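Local coordinates for protein glutathione-specific gamma-glutamylcyclotransferase (Saccharomyces cerevisiae S288c, PDB 5HWI) that cleaves glutathione into 5-oxo-L-proline and a Cys-Gly dipeptide, acting on glutathione but not on other gamma-glutamyl peptides, at residues 9-14 against 158-163; 15-20 against 93-98; 35-40 against 219-224; 68-73 against 171-176. The protein carries 4 engineered substitutions. All coordinates share one frame; numbering follows the deposited sequence. Where two conformers were deposited one is given.

Contact 1. Residues 9-14 against 158-163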
loop_
_atom_site.group_PDB
_atom_site.type_symbol
_atom_site.label_atom_id
_atom_site.label_comp_id
_atom_site.label_asym_id
_atom_site.label_seq_id
_atom_site.Cartn_x
_atom_site.Cartn_y
_atom_site.Cartn_z
ATOM N N TRP A 9 -5.134 -13.784 -6.322
ATOM C CA TRP A 9 -4.833 -13.113 -5.064
ATOM C C TRP A 9 -4.389 -11.693 -5.411
ATOM O O TRP A 9 -3.542 -11.500 -6.309
ATOM C CB TRP A 9 -3.714 -13.810 -4.273
ATOM C CG TRP A 9 -4.113 -15.157 -3.680
ATOM C CD1 TRP A 9 -3.926 -16.418 -4.241
ATOM C CD2 TRP A 9 -4.737 -15.369 -2.412
ATOM N NE1 TRP A 9 -4.437 -17.375 -3.402
ATOM C CE2 TRP A 9 -4.917 -16.768 -2.259
ATOM C CE3 TRP A 9 -5.167 -14.499 -1.389
ATOM C CZ2 TRP A 9 -5.560 -17.315 -1.128
ATOM C CZ3 TRP A 9 -5.717 -15.008 -0.260
ATOM C CH2 TRP A 9 -5.953 -16.416 -0.124
ATOM N N VAL A 10 -5.052 -10.730 -4.789
ATOM C CA VAL A 10 -4.805 -9.294 -5.008
ATOM C C VAL A 10 -4.365 -8.694 -3.685
ATOM O O VAL A 10 -5.076 -8.802 -2.676
ATOM C CB VAL A 10 -6.077 -8.585 -5.545
ATOM C CG1 VAL A 10 -5.764 -7.078 -5.802
ATOM C CG2 VAL A 10 -6.593 -9.228 -6.849
ATOM N N LEU A 11 -3.229 -8.002 -3.703
ATOM C CA LEU A 11 -2.690 -7.343 -2.514
ATOM C C LEU A 11 -3.199 -5.903 -2.496
ATOM O O LEU A 11 -3.102 -5.212 -3.520
ATOM C CB LEU A 11 -1.157 -7.312 -2.632
ATOM C CG LEU A 11 -0.413 -6.552 -1.546
ATOM C CD1 LEU A 11 -0.681 -7.187 -0.187
ATOM C CD2 LEU A 11 1.115 -6.520 -1.926
ATOM N N GLY A 12 -3.726 -5.466 -1.368
ATOM C CA GLY A 12 -4.074 -4.042 -1.171
ATOM C C GLY A 12 -3.156 -3.444 -0.126
ATOM O O GLY A 12 -2.902 -4.056 0.924
ATOM N N TYR A 13 -2.645 -2.245 -0.414
ATOM C CA TYR A 13 -1.812 -1.554 0.558
ATOM C C TYR A 13 -2.278 -0.120 0.761
ATOM O O TYR A 13 -1.699 0.563 1.602
ATOM C CB TYR A 13 -0.334 -1.549 0.119
ATOM C CG TYR A 13 -0.148 -0.944 -1.230
ATOM C CD1 TYR A 13 0.033 0.459 -1.370
ATOM C CD2 TYR A 13 -0.188 -1.732 -2.389
ATOM C CE1 TYR A 13 0.179 1.035 -2.633
ATOM C CE2 TYR A 13 -0.067 -1.155 -3.655
ATOM C CZ TYR A 13 0.127 0.232 -3.758
ATOM O OH TYR A 13 0.263 0.786 -4.998
ATOM N N GLY A 14 -3.240 0.355 -0.016
ATOM C CA GLY A 14 -3.791 1.699 0.175
ATOM C C GLY A 14 -5.284 1.558 0.344
ATOM O O GLY A 14 -5.732 0.828 1.251
ATOM N N THR A 158 1.365 -12.817 -5.008
ATOM C CA THR A 158 0.094 -12.098 -5.159
ATOM C C THR A 158 0.246 -10.955 -6.161
ATOM O O THR A 158 1.310 -10.353 -6.249
ATOM C CB THR A 158 -0.419 -11.547 -3.784
ATOM O OG1 THR A 158 -1.625 -10.775 -3.951
ATOM C CG2 THR A 158 0.659 -10.695 -3.009
ATOM N N SER A 159 -0.825 -10.651 -6.916
ATOM C CA SER A 159 -0.811 -9.529 -7.851
ATOM C C SER A 159 -1.003 -8.237 -7.044
ATOM O O SER A 159 -1.504 -8.252 -5.915
ATOM C CB SER A 159 -1.883 -9.637 -8.941
ATOM O OG SER A 159 -3.202 -9.503 -8.365
ATOM N N VAL A 160 -0.546 -7.128 -7.619
ATOM C CA VAL A 160 -0.526 -5.858 -6.883
ATOM C C VAL A 160 -0.477 -4.729 -7.909
ATOM O O VAL A 160 0.135 -4.873 -8.959
ATOM C CB VAL A 160 0.654 -5.802 -5.880
ATOM C CG1 VAL A 160 1.982 -5.849 -6.580
ATOM C CG2 VAL A 160 0.570 -4.483 -4.988
ATOM N N TYR A 161 -1.177 -3.616 -7.627
ATOM C CA TYR A 161 -1.111 -2.421 -8.474
ATOM C C TYR A 161 -0.100 -1.424 -7.911
ATOM O O TYR A 161 -0.202 -1.025 -6.753
ATOM C CB TYR A 161 -2.476 -1.728 -8.579
ATOM C CG TYR A 161 -3.450 -2.557 -9.378
ATOM C CD1 TYR A 161 -4.249 -3.502 -8.747
ATOM C CD2 TYR A 161 -3.560 -2.390 -10.742
ATOM C CE1 TYR A 161 -5.135 -4.288 -9.509
ATOM C CE2 TYR A 161 -4.429 -3.134 -11.497
ATOM C CZ TYR A 161 -5.212 -4.092 -10.866
ATOM O OH TYR A 161 -6.083 -4.846 -11.642
ATOM N N ILE A 162 0.847 -1.006 -8.746
ATOM C CA ILE A 162 1.965 -0.166 -8.306
ATOM C C ILE A 162 2.126 0.964 -9.303
ATOM O O ILE A 162 2.109 0.718 -10.507
ATOM C CB ILE A 162 3.294 -0.955 -8.239
ATOM C CG1 ILE A 162 3.218 -1.985 -7.093
ATOM C CG2 ILE A 162 4.461 -0.013 -8.036
ATOM C CD1 ILE A 162 4.395 -2.906 -7.050
ATOM N N GLY A 163 2.230 2.201 -8.797
ATOM C CA GLY A 163 2.629 3.334 -9.641
ATOM C C GLY A 163 4.138 3.343 -9.659
ATOM O O GLY A 163 4.770 3.732 -8.656
HETATM O O HOH W 1 -2.690 -3.160 -5.152
#

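Contact 2. Residues 15-20 against 93-98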
loop_
_atom_site.group_PDB
_atom_site.type_symbol
_atom_site.label_atom_id
_atom_site.label_comp_id
_atom_site.label_asym_id
_atom_site.label_seq_id
_atom_site.Cartn_x
_atom_site.Cartn_y
_atom_site.Cartn_z
ATOM N N SER A 15 -6.080 2.223 -0.507
ATOM C CA SER A 15 -7.528 2.228 -0.287
ATOM C C SER A 15 -8.124 0.838 -0.474
ATOM O O SER A 15 -9.207 0.568 0.062
ATOM C CB SER A 15 -8.246 3.212 -1.206
ATOM O OG SER A 15 -8.211 2.841 -2.558
ATOM N N LEU A 16 -7.415 -0.079 -1.151
ATOM C CA LEU A 16 -7.985 -1.429 -1.201
ATOM C C LEU A 16 -8.034 -2.119 0.164
ATOM O O LEU A 16 -8.793 -3.091 0.314
ATOM C CB LEU A 16 -7.189 -2.347 -2.146
ATOM C CG LEU A 16 -7.397 -2.102 -3.629
ATOM C CD1 LEU A 16 -6.326 -2.845 -4.515
ATOM C CD2 LEU A 16 -8.834 -2.543 -4.014
ATOM N N ILE A 17 -7.275 -1.655 1.163
ATOM C CA ILE A 17 -7.465 -2.206 2.515
ATOM C C ILE A 17 -8.875 -1.958 3.034
ATOM O O ILE A 17 -9.516 -2.869 3.593
ATOM C CB ILE A 17 -6.393 -1.660 3.463
ATOM C CG1 ILE A 17 -5.004 -2.163 2.987
ATOM C CG2 ILE A 17 -6.681 -2.130 4.872
ATOM C CD1 ILE A 17 -3.878 -1.506 3.771
ATOM N N TYR A 18 -9.414 -0.742 2.858
ATOM C CA TYR A 18 -10.709 -0.460 3.454
ATOM C C TYR A 18 -11.860 -0.299 2.457
ATOM O O TYR A 18 -13.011 -0.215 2.884
ATOM C CB TYR A 18 -10.617 0.785 4.358
ATOM C CG TYR A 18 -10.133 2.034 3.649
ATOM C CD1 TYR A 18 -11.020 2.828 2.907
ATOM C CD2 TYR A 18 -8.831 2.399 3.709
ATOM C CE1 TYR A 18 -10.561 3.961 2.243
ATOM C CE2 TYR A 18 -8.361 3.526 3.065
ATOM C CZ TYR A 18 -9.212 4.279 2.337
ATOM O OH TYR A 18 -8.705 5.389 1.716
ATOM N N LYS A 19 -11.601 -0.288 1.154
ATOM C CA LYS A 19 -12.628 -0.352 0.113
ATOM C C LYS A 19 -12.250 -1.536 -0.774
ATOM O O LYS A 19 -11.537 -1.363 -1.774
ATOM C CB LYS A 19 -12.662 0.934 -0.701
ATOM C CG LYS A 19 -13.049 2.142 0.095
ATOM N N PRO A 20 -12.682 -2.753 -0.430
ATOM C CA PRO A 20 -12.120 -3.968 -1.028
ATOM C C PRO A 20 -12.678 -4.264 -2.407
ATOM O O PRO A 20 -13.723 -3.723 -2.808
ATOM C CB PRO A 20 -12.554 -5.063 -0.043
ATOM C CG PRO A 20 -13.852 -4.532 0.520
ATOM C CD PRO A 20 -13.569 -3.060 0.698
ATOM N N ILE A 93 2.815 -3.052 5.643
ATOM C CA ILE A 93 1.669 -3.923 5.942
ATOM C C ILE A 93 0.582 -3.700 4.924
ATOM O O ILE A 93 0.206 -2.559 4.616
ATOM C CB ILE A 93 1.128 -3.671 7.366
ATOM C CG1 ILE A 93 2.214 -3.817 8.410
ATOM C CG2 ILE A 93 -0.079 -4.581 7.706
ATOM C CD1 ILE A 93 2.858 -5.111 8.367
ATOM N N GLY A 94 -0.068 -4.803 4.513
ATOM C CA GLY A 94 -1.273 -4.701 3.714
ATOM C C GLY A 94 -2.192 -5.921 3.949
ATOM O O GLY A 94 -2.096 -6.583 4.988
ATOM N N VAL A 95 -3.107 -6.181 3.021
ATOM C CA VAL A 95 -3.944 -7.378 3.089
ATOM C C VAL A 95 -3.993 -7.976 1.697
ATOM O O VAL A 95 -3.871 -7.274 0.690
ATOM C CB VAL A 95 -5.380 -7.125 3.586
ATOM C CG1 VAL A 95 -5.382 -6.795 5.067
ATOM C CG2 VAL A 95 -6.044 -6.018 2.752
ATOM N N VAL A 96 -4.192 -9.287 1.638
ATOM C CA VAL A 96 -4.388 -9.949 0.368
ATOM C C VAL A 96 -5.823 -10.472 0.321
ATOM O O VAL A 96 -6.354 -11.000 1.318
ATOM C CB VAL A 96 -3.362 -11.087 0.098
ATOM C CG1 VAL A 96 -2.030 -10.502 -0.056
ATOM C CG2 VAL A 96 -3.381 -12.102 1.208
ATOM N N TYR A 97 -6.455 -10.323 -0.841
ATOM C CA TYR A 97 -7.808 -10.806 -1.097
ATOM C C TYR A 97 -7.754 -11.980 -2.075
ATOM O O TYR A 97 -6.978 -11.935 -3.038
ATOM C CB TYR A 97 -8.663 -9.711 -1.747
ATOM C CG TYR A 97 -8.879 -8.520 -0.855
ATOM C CD1 TYR A 97 -9.948 -8.494 -0.014
ATOM C CD2 TYR A 97 -7.997 -7.418 -0.877
ATOM C CE1 TYR A 97 -10.199 -7.394 0.814
ATOM C CE2 TYR A 97 -8.204 -6.317 -0.016
ATOM C CZ TYR A 97 -9.302 -6.322 0.801
ATOM O OH TYR A 97 -9.563 -5.283 1.671
ATOM N N TYR A 98 -8.589 -13.010 -1.859
ATOM C CA TYR A 98 -8.750 -14.039 -2.867
ATOM C C TYR A 98 -10.059 -13.798 -3.588
ATOM O O TYR A 98 -11.110 -13.685 -2.946
ATOM C CB TYR A 98 -8.747 -15.449 -2.255
ATOM C CG TYR A 98 -8.812 -16.526 -3.301
ATOM C CD1 TYR A 98 -7.689 -16.800 -4.128
ATOM C CD2 TYR A 98 -9.968 -17.303 -3.470
ATOM C CE1 TYR A 98 -7.735 -17.824 -5.067
ATOM C CE2 TYR A 98 -10.023 -18.328 -4.420
ATOM C CZ TYR A 98 -8.920 -18.580 -5.211
ATOM O OH TYR A 98 -9.035 -19.573 -6.139
#

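Contact 3. Residues 35-40 against 219-224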
loop_
_atom_site.group_PDB
_atom_site.type_symbol
_atom_site.label_atom_id
_atom_site.label_comp_id
_atom_site.label_asym_id
_atom_site.label_seq_id
_atom_site.Cartn_x
_atom_site.Cartn_y
_atom_site.Cartn_z
ATOM N N PHE A 35 9.524 -3.373 0.053
ATOM C CA PHE A 35 8.821 -2.228 -0.526
ATOM C C PHE A 35 8.548 -1.202 0.566
ATOM O O PHE A 35 8.279 -1.545 1.726
ATOM C CB PHE A 35 7.461 -2.609 -1.156
ATOM C CG PHE A 35 7.604 -3.430 -2.420
ATOM C CD1 PHE A 35 7.766 -4.834 -2.350
ATOM C CD2 PHE A 35 7.561 -2.823 -3.658
ATOM C CE1 PHE A 35 7.919 -5.626 -3.522
ATOM C CE2 PHE A 35 7.703 -3.614 -4.866
ATOM C CZ PHE A 35 7.875 -5.020 -4.784
ATOM N N ALA A 36 8.593 0.058 0.179
ATOM C CA ALA A 36 8.132 1.126 1.063
ATOM C C ALA A 36 6.889 1.753 0.454
ATOM O O ALA A 36 6.825 1.935 -0.772
ATOM C CB ALA A 36 9.258 2.186 1.223
ATOM N N ARG A 37 5.895 2.062 1.296
ATOM C CA ARG A 37 4.711 2.775 0.840
ATOM C C ARG A 37 4.970 4.275 0.999
ATOM O O ARG A 37 5.358 4.721 2.090
ATOM C CB ARG A 37 3.481 2.411 1.663
ATOM C CG ARG A 37 2.281 3.192 1.202
ATOM C CD ARG A 37 1.349 3.299 2.390
ATOM N NE ARG A 37 0.703 2.030 2.626
ATOM C CZ ARG A 37 0.906 1.228 3.677
ATOM N NH1 ARG A 37 1.741 1.549 4.605
ATOM N NH2 ARG A 37 0.236 0.069 3.786
ATOM N N ARG A 38 4.743 5.025 -0.080
ATOM C CA ARG A 38 4.887 6.485 -0.039
ATOM C C ARG A 38 3.702 7.133 -0.724
ATOM O O ARG A 38 3.172 6.601 -1.694
ATOM C CB ARG A 38 6.187 6.927 -0.740
ATOM C CG ARG A 38 7.484 6.513 0.005
ATOM C CD ARG A 38 7.499 7.331 1.331
ATOM N NE ARG A 38 8.691 7.055 2.127
ATOM C CZ ARG A 38 8.871 6.086 3.026
ATOM N NH1 ARG A 38 7.914 5.166 3.290
ATOM N NH2 ARG A 38 10.045 6.076 3.669
ATOM N N PHE A 39 3.352 8.343 -0.292
ATOM C CA PHE A 39 2.261 9.071 -0.950
ATOM C C PHE A 39 2.816 9.909 -2.100
ATOM O O PHE A 39 2.754 11.152 -2.107
ATOM C CB PHE A 39 1.512 9.934 0.079
ATOM C CG PHE A 39 0.360 9.191 0.689
ATOM C CD1 PHE A 39 0.591 8.032 1.428
ATOM C CD2 PHE A 39 -0.964 9.664 0.506
ATOM C CE1 PHE A 39 -0.486 7.279 1.996
ATOM C CE2 PHE A 39 -2.048 8.974 1.090
ATOM C CZ PHE A 39 -1.807 7.764 1.844
ATOM N N TRP A 40 3.429 9.208 -3.055
ATOM C CA TRP A 40 4.179 9.852 -4.137
ATOM C C TRP A 40 3.520 9.648 -5.495
ATOM O O TRP A 40 4.183 9.786 -6.535
ATOM C CB TRP A 40 5.637 9.351 -4.159
ATOM C CG TRP A 40 6.451 9.855 -2.986
ATOM C CD1 TRP A 40 6.070 10.767 -2.075
ATOM C CD2 TRP A 40 7.793 9.457 -2.621
ATOM N NE1 TRP A 40 7.084 10.986 -1.146
ATOM C CE2 TRP A 40 8.151 10.198 -1.474
ATOM C CE3 TRP A 40 8.716 8.576 -3.167
ATOM C CZ2 TRP A 40 9.362 10.047 -0.839
ATOM C CZ3 TRP A 40 9.971 8.444 -2.546
ATOM C CH2 TRP A 40 10.273 9.172 -1.400
ATOM N N HIS A 219 7.897 4.439 9.981
ATOM C CA HIS A 219 7.073 5.454 10.644
ATOM C C HIS A 219 6.527 6.505 9.676
ATOM O O HIS A 219 6.005 7.537 10.124
ATOM C CB HIS A 219 7.895 6.125 11.740
ATOM C CG HIS A 219 8.192 5.208 12.884
ATOM N ND1 HIS A 219 7.256 4.330 13.385
ATOM C CD2 HIS A 219 9.323 4.999 13.600
ATOM C CE1 HIS A 219 7.792 3.622 14.364
ATOM N NE2 HIS A 219 9.045 4.009 14.516
ATOM N N TYR A 220 6.736 6.317 8.372
ATOM C CA TYR A 220 6.383 7.368 7.409
ATOM C C TYR A 220 4.913 7.715 7.514
ATOM O O TYR A 220 4.535 8.887 7.506
ATOM C CB TYR A 220 6.682 6.878 5.991
ATOM C CG TYR A 220 6.128 7.758 4.895
ATOM C CD1 TYR A 220 6.859 8.867 4.434
ATOM C CD2 TYR A 220 4.899 7.433 4.282
ATOM C CE1 TYR A 220 6.355 9.647 3.419
ATOM C CE2 TYR A 220 4.391 8.222 3.249
ATOM C CZ TYR A 220 5.121 9.319 2.838
ATOM O OH TYR A 220 4.620 10.056 1.797
ATOM N N LEU A 221 4.061 6.687 7.544
ATOM C CA LEU A 221 2.642 6.975 7.427
ATOM C C LEU A 221 2.149 7.721 8.637
ATOM O O LEU A 221 1.377 8.670 8.497
ATOM C CB LEU A 221 1.827 5.697 7.273
ATOM C CG LEU A 221 0.393 5.933 6.817
ATOM C CD1 LEU A 221 0.384 6.417 5.353
ATOM C CD2 LEU A 221 -0.292 4.567 6.945
ATOM N N THR A 222 2.561 7.299 9.836
ATOM C CA THR A 222 2.077 7.996 11.029
ATOM C C THR A 222 2.679 9.396 11.129
ATOM O O THR A 222 1.984 10.340 11.543
ATOM C CB THR A 222 2.351 7.182 12.297
ATOM O OG1 THR A 222 3.727 6.853 12.364
ATOM C CG2 THR A 222 1.610 5.870 12.261
ATOM N N ALA A 223 3.960 9.564 10.757
ATOM C CA ALA A 223 4.536 10.902 10.669
ATOM C C ALA A 223 3.772 11.765 9.665
ATOM O O ALA A 223 3.500 12.943 9.937
ATOM C CB ALA A 223 6.026 10.844 10.279
ATOM N N LEU A 224 3.422 11.193 8.502
ATOM C CA LEU A 224 2.689 11.979 7.502
ATOM C C LEU A 224 1.349 12.457 8.066
ATOM O O LEU A 224 0.966 13.616 7.872
ATOM C CB LEU A 224 2.473 11.135 6.231
ATOM C CG LEU A 224 1.673 11.801 5.102
ATOM C CD1 LEU A 224 2.356 13.167 4.639
ATOM C CD2 LEU A 224 1.508 10.796 3.921
HETATM O O HOH W 2 6.037 12.316 1.300
#

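Contact 4. Residues 68-73 against 171-176. Engineered in segment 171-176: M176 (natural residue Val).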
loop_
_atom_site.group_PDB
_atom_site.type_symbol
_atom_site.label_atom_id
_atom_site.label_comp_id
_atom_site.label_asym_id
_atom_site.label_seq_id
_atom_site.Cartn_x
_atom_site.Cartn_y
_atom_site.Cartn_z
ATOM N N GLN A 68 18.434 5.902 -6.240
ATOM C CA GLN A 68 18.418 7.359 -6.074
ATOM C C GLN A 68 18.715 7.757 -4.637
ATOM O O GLN A 68 18.067 7.263 -3.710
ATOM C CB GLN A 68 17.074 7.977 -6.476
ATOM C CG GLN A 68 16.937 8.175 -7.960
ATOM C CD GLN A 68 15.556 8.634 -8.335
ATOM O OE1 GLN A 68 14.867 7.974 -9.113
ATOM N NE2 GLN A 68 15.136 9.776 -7.785
ATOM N N THR A 69 19.689 8.660 -4.475
ATOM C CA THR A 69 20.094 9.130 -3.154
ATOM C C THR A 69 18.898 9.642 -2.345
ATOM O O THR A 69 18.766 9.346 -1.154
ATOM C CB THR A 69 21.156 10.216 -3.316
ATOM O OG1 THR A 69 20.632 11.274 -4.123
ATOM C CG2 THR A 69 22.391 9.637 -4.028
ATOM N N ALA A 70 18.003 10.385 -2.986
ATOM C CA ALA A 70 16.870 10.957 -2.273
ATOM C C ALA A 70 15.949 9.877 -1.707
ATOM O O ALA A 70 15.345 10.057 -0.628
ATOM C CB ALA A 70 16.116 11.889 -3.220
ATOM N N PHE A 71 15.785 8.764 -2.444
ATOM C CA PHE A 71 14.927 7.679 -1.970
ATOM C C PHE A 71 15.552 6.997 -0.763
ATOM O O PHE A 71 14.859 6.708 0.234
ATOM C CB PHE A 71 14.720 6.637 -3.072
ATOM C CG PHE A 71 13.809 7.046 -4.183
ATOM C CD1 PHE A 71 13.204 8.279 -4.226
ATOM C CD2 PHE A 71 13.555 6.164 -5.220
ATOM C CE1 PHE A 71 12.360 8.624 -5.286
ATOM C CE2 PHE A 71 12.675 6.500 -6.255
ATOM C CZ PHE A 71 12.101 7.732 -6.291
ATOM N N LEU A 72 16.867 6.727 -0.850
ATOM C CA LEU A 72 17.574 6.037 0.225
ATOM C C LEU A 72 17.577 6.880 1.502
ATOM O O LEU A 72 17.304 6.363 2.594
ATOM C CB LEU A 72 18.997 5.685 -0.237
ATOM C CG LEU A 72 19.767 4.717 0.655
ATOM C CD1 LEU A 72 18.975 3.394 0.792
ATOM C CD2 LEU A 72 21.236 4.516 0.125
ATOM N N LYS A 73 17.835 8.193 1.374
ATOM C CA LYS A 73 17.775 9.098 2.526
ATOM C C LYS A 73 16.391 9.088 3.183
ATOM O O LYS A 73 16.257 8.977 4.416
ATOM C CB LYS A 73 18.141 10.512 2.085
ATOM C CG LYS A 73 18.101 11.479 3.218
ATOM C CD LYS A 73 18.845 12.749 2.863
ATOM C CE LYS A 73 17.887 13.909 2.621
ATOM N N VAL A 171 5.242 11.480 -8.534
ATOM C CA VAL A 171 5.829 12.767 -8.148
ATOM C C VAL A 171 6.985 12.621 -7.190
ATOM O O VAL A 171 7.492 13.645 -6.715
ATOM C CB VAL A 171 4.780 13.722 -7.530
ATOM C CG1 VAL A 171 3.673 13.910 -8.495
ATOM C CG2 VAL A 171 4.274 13.186 -6.191
ATOM N N GLY A 172 7.421 11.399 -6.868
ATOM C CA GLY A 172 8.464 11.238 -5.873
ATOM C C GLY A 172 9.824 11.575 -6.482
ATOM O O GLY A 172 9.973 11.640 -7.706
ATOM N N PRO A 173 10.847 11.815 -5.644
ATOM C CA PRO A 173 10.760 11.942 -4.191
ATOM C C PRO A 173 10.102 13.264 -3.833
ATOM O O PRO A 173 10.196 14.224 -4.611
ATOM C CB PRO A 173 12.225 11.937 -3.764
ATOM C CG PRO A 173 12.897 12.675 -4.885
ATOM C CD PRO A 173 12.194 12.150 -6.128
ATOM N N GLU A 174 9.393 13.306 -2.712
ATOM C CA GLU A 174 8.779 14.558 -2.276
ATOM C C GLU A 174 8.967 14.656 -0.774
ATOM O O GLU A 174 8.879 13.641 -0.083
ATOM C CB GLU A 174 7.285 14.588 -2.663
ATOM C CG GLU A 174 6.590 15.891 -2.439
ATOM C CD GLU A 174 5.152 15.899 -3.012
ATOM O OE1 GLU A 174 4.275 15.183 -2.454
ATOM O OE2 GLU A 174 4.900 16.612 -4.018
ATOM N N THR A 175 9.313 15.849 -0.278
ATOM C CA THR A 175 9.486 16.008 1.159
ATOM C C THR A 175 8.131 15.974 1.847
ATOM O O THR A 175 7.091 16.298 1.249
ATOM C CB THR A 175 10.191 17.325 1.481
ATOM O OG1 THR A 175 9.347 18.425 1.097
ATOM C CG2 THR A 175 11.487 17.377 0.740
HETATM N N MSE A 176 8.155 15.585 3.124
HETATM C CA MSE A 176 6.923 15.373 3.870
HETATM C C MSE A 176 6.138 16.672 3.976
HETATM O O MSE A 176 4.902 16.660 3.908
HETATM C CB MSE A 176 7.209 14.835 5.269
HETATM C CG MSE A 176 5.902 14.665 6.093
HETATM SE SE MSE A 176 6.180 13.380 7.466
HETATM C CE MSE A 176 6.425 11.820 6.279
#

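Contact 1. Residues 9-14 against 158-163
Y13 and S159 both carry their first side-chain bond between the backbone N and the carbonyl carbon (chi1 56° and 68°), and in each case this turns a hydroxyl onto a carbonyl oxygen of the other segment. S159 OG donates to W9 O over 2.9 Å, and S159 N reaches that oxygen too, so one residue holds W9 O with two donors, each tilted moderately from the carbonyl plane, on opposite faces. S159 OG is itself bonded to R108 of helix 101-114. Two residues on, L11 N donates to S159 O at 2.8 Å, as part of a parallel pairing at V10 and S159, the local strand axes 42° apart. As the strands splay, a water takes over, donating to L11 O and accepting from Y161 N. Beyond it the phenol of Y13 spans the two segments: its OH gives a 2.6 Å bond to Y161 O, in the carbonyl plane, with that oxygen also in the ring plane. V160 CG2 packs 3.6 Å from Y13 CE2, the side chains crossing nearly at right angles, and 3.7 Å from L11 CD2, which runs alongside. Residues 10-14 belong to the substrate-binding segment inferred by similarity, and Y13 N and G14 N bind a succinate, probably from the crystallisation liquor. Anchoring the Y13 hydroxyl fixes the ring's swing and is consistent with holding those N-H groups ready for an anionic substrate.

Contact 2. Residues 15-20 against 93-98
Y97, on strand 91-99, the antiparallel neighbour of strand 8-12, reaches L16 in the glycine-rich loop that follows strand 8-12, the loop by which gamma-glutamylcyclotransferases are thought to bind substrate. Residues 15-17 take helical backbone angles without forming a regular helix, and K19 N bonds S15 O at 2.8 Å. The polar link across the contact is a single strong bond: Y97 OH donates to L16 O at 2.7 Å, in the plane of that carbonyl. The neighbouring I17 O lies close to the same hydroxyl, but at an angle unsuited to a bond, and is taken by R27 NH2; R27 NE in turn bonds Y97 OH, so one guanidinium ties the two together. With a phenylalanine in place of Y97, L16 O would probably be left without its phenol donor and R27 NE without this acceptor. Apolar contacts flank this knot. I17 keeps CG1 beside its backbone N (chi1 -64°) and is extended beyond it, which carries CD1 to 4.1 Å from G94 CA, while CG1 approaches V95 CG2 in one of that residue's two conformers. S15 OG and L16 N hold a bound succinate, a probable crystallisation component; the L16 side chain lies close to both the succinate and E115, the inferred proton acceptor. At the end of the segment 15-20 the P20 ring closes on the phenol, with P20 CB 3.4 Å from Y97 CE1.

Contact 3. Residues 35-40 against 219-224
Y220 and R38 lie flat on one another: guanidinium and phenol planes are 6° apart and their centres 4.2 Å. The arginine chain bends at its second torsion (chi2 -67°), which lays CD over the middle of the ring, 3.4 Å from the Y220 centroid, while CZ sits off-centre in a cation-pi contact and NH1 reaches back above Y220 CB. The phenol oxygen turns to the backbone, where Y220 OH accepts from F39 N at 3.0 Å along an almost straight bond (164°). A water in the plane of the ring joins Y220 OH to W40 NE1. F39 is the centre of an inverse gamma turn and packs on the same helix: L224 CD2, one turn after Y220, lies over one face of its ring, and L221 CD1 stands 3.6 Å from F39 CE1. A leucine in place of Y220 would probably leave F39 N without its acceptor and the R38 guanidinium without the flat surface it rests on. In the second shell, R38 NH1 donates to R37 O at 2.9 Å, in its own guanidinium plane but well above the plane of the R37 carbonyl, and makes a salt bridge with D218, while NE bonds N74; these bonds probably fix the rotation of the guanidinium, and D218 probably offsets its charge. R37 NH2 bonds Y13 O, connecting the strand with the substrate loop. Strand 35-40 touches helix 69-78 at V75 through A36 and R38 and the start of helix 220-231 through R38 and F39, while F39 also meets helices 176-185 and 193-205.

Contact 4. Residues 68-73 against 171-176
P173 packs its pyrrolidine ring against the start of helix 69-78. Its CB rests against the rim of F71, 3.6 Å from CE1 and a little farther from CD1. CG, the tip of the pyrrolidine, leans on the methyl group of A70, with P173 CG 3.7 Å from A70 CB. On the return, CD comes back to F71 CE1 at 3.6 Å and loosely approaches the amide nitrogen of Q68. The ring closes at the backbone nitrogen, which lies in the plane of the phenyl group at its edge, P173 N to F71 CE1 being 3.5 Å. The two side chains cross at about a right angle, the F71 edge turned to the proline. F71 attains this with its CG beside the backbone N (chi1 -74°), and Q68 NE2 hangs above one of its faces, offset toward the rim. The peptide bond before P173 is cis, kinking the segment 171-176 where it passes the helix. This is a small, mostly apolar surface contact, remote from the annotated sites. F71 continues inward onto W40 of strand 35-40, F170 and I65 of helix 62-65, while E174 makes a salt bridge with R55 and T175 occupies the N-cap position of helix 176-185; the proline thus bridges the opening of helix 69-78 and the loop leading into helix 176-185.

Contacts 1 and 2 share the mixed sheet, where strands 8-12 and 91-99 are neighbours; their centres are 8 Å apart and the chain passes directly from residues 9-14 into 15-20, so together they fix the inferred substrate loop. Along the chain contact 2 is nested inside contact 1, while contacts 3 and 4 cross both. Contact 3 lies about 16 Å from contact 1, reached through R37 and Y13, and brings the C-terminal helix 220-231 onto strand 35-40. Contact 4 is more peripheral, 11 Å from contact 3 between centres and 22 Å from contact 1; W40 and V171 join it to contact 3, inside whose chain loop it is nested. The series runs from the inferred substrate site to the surface.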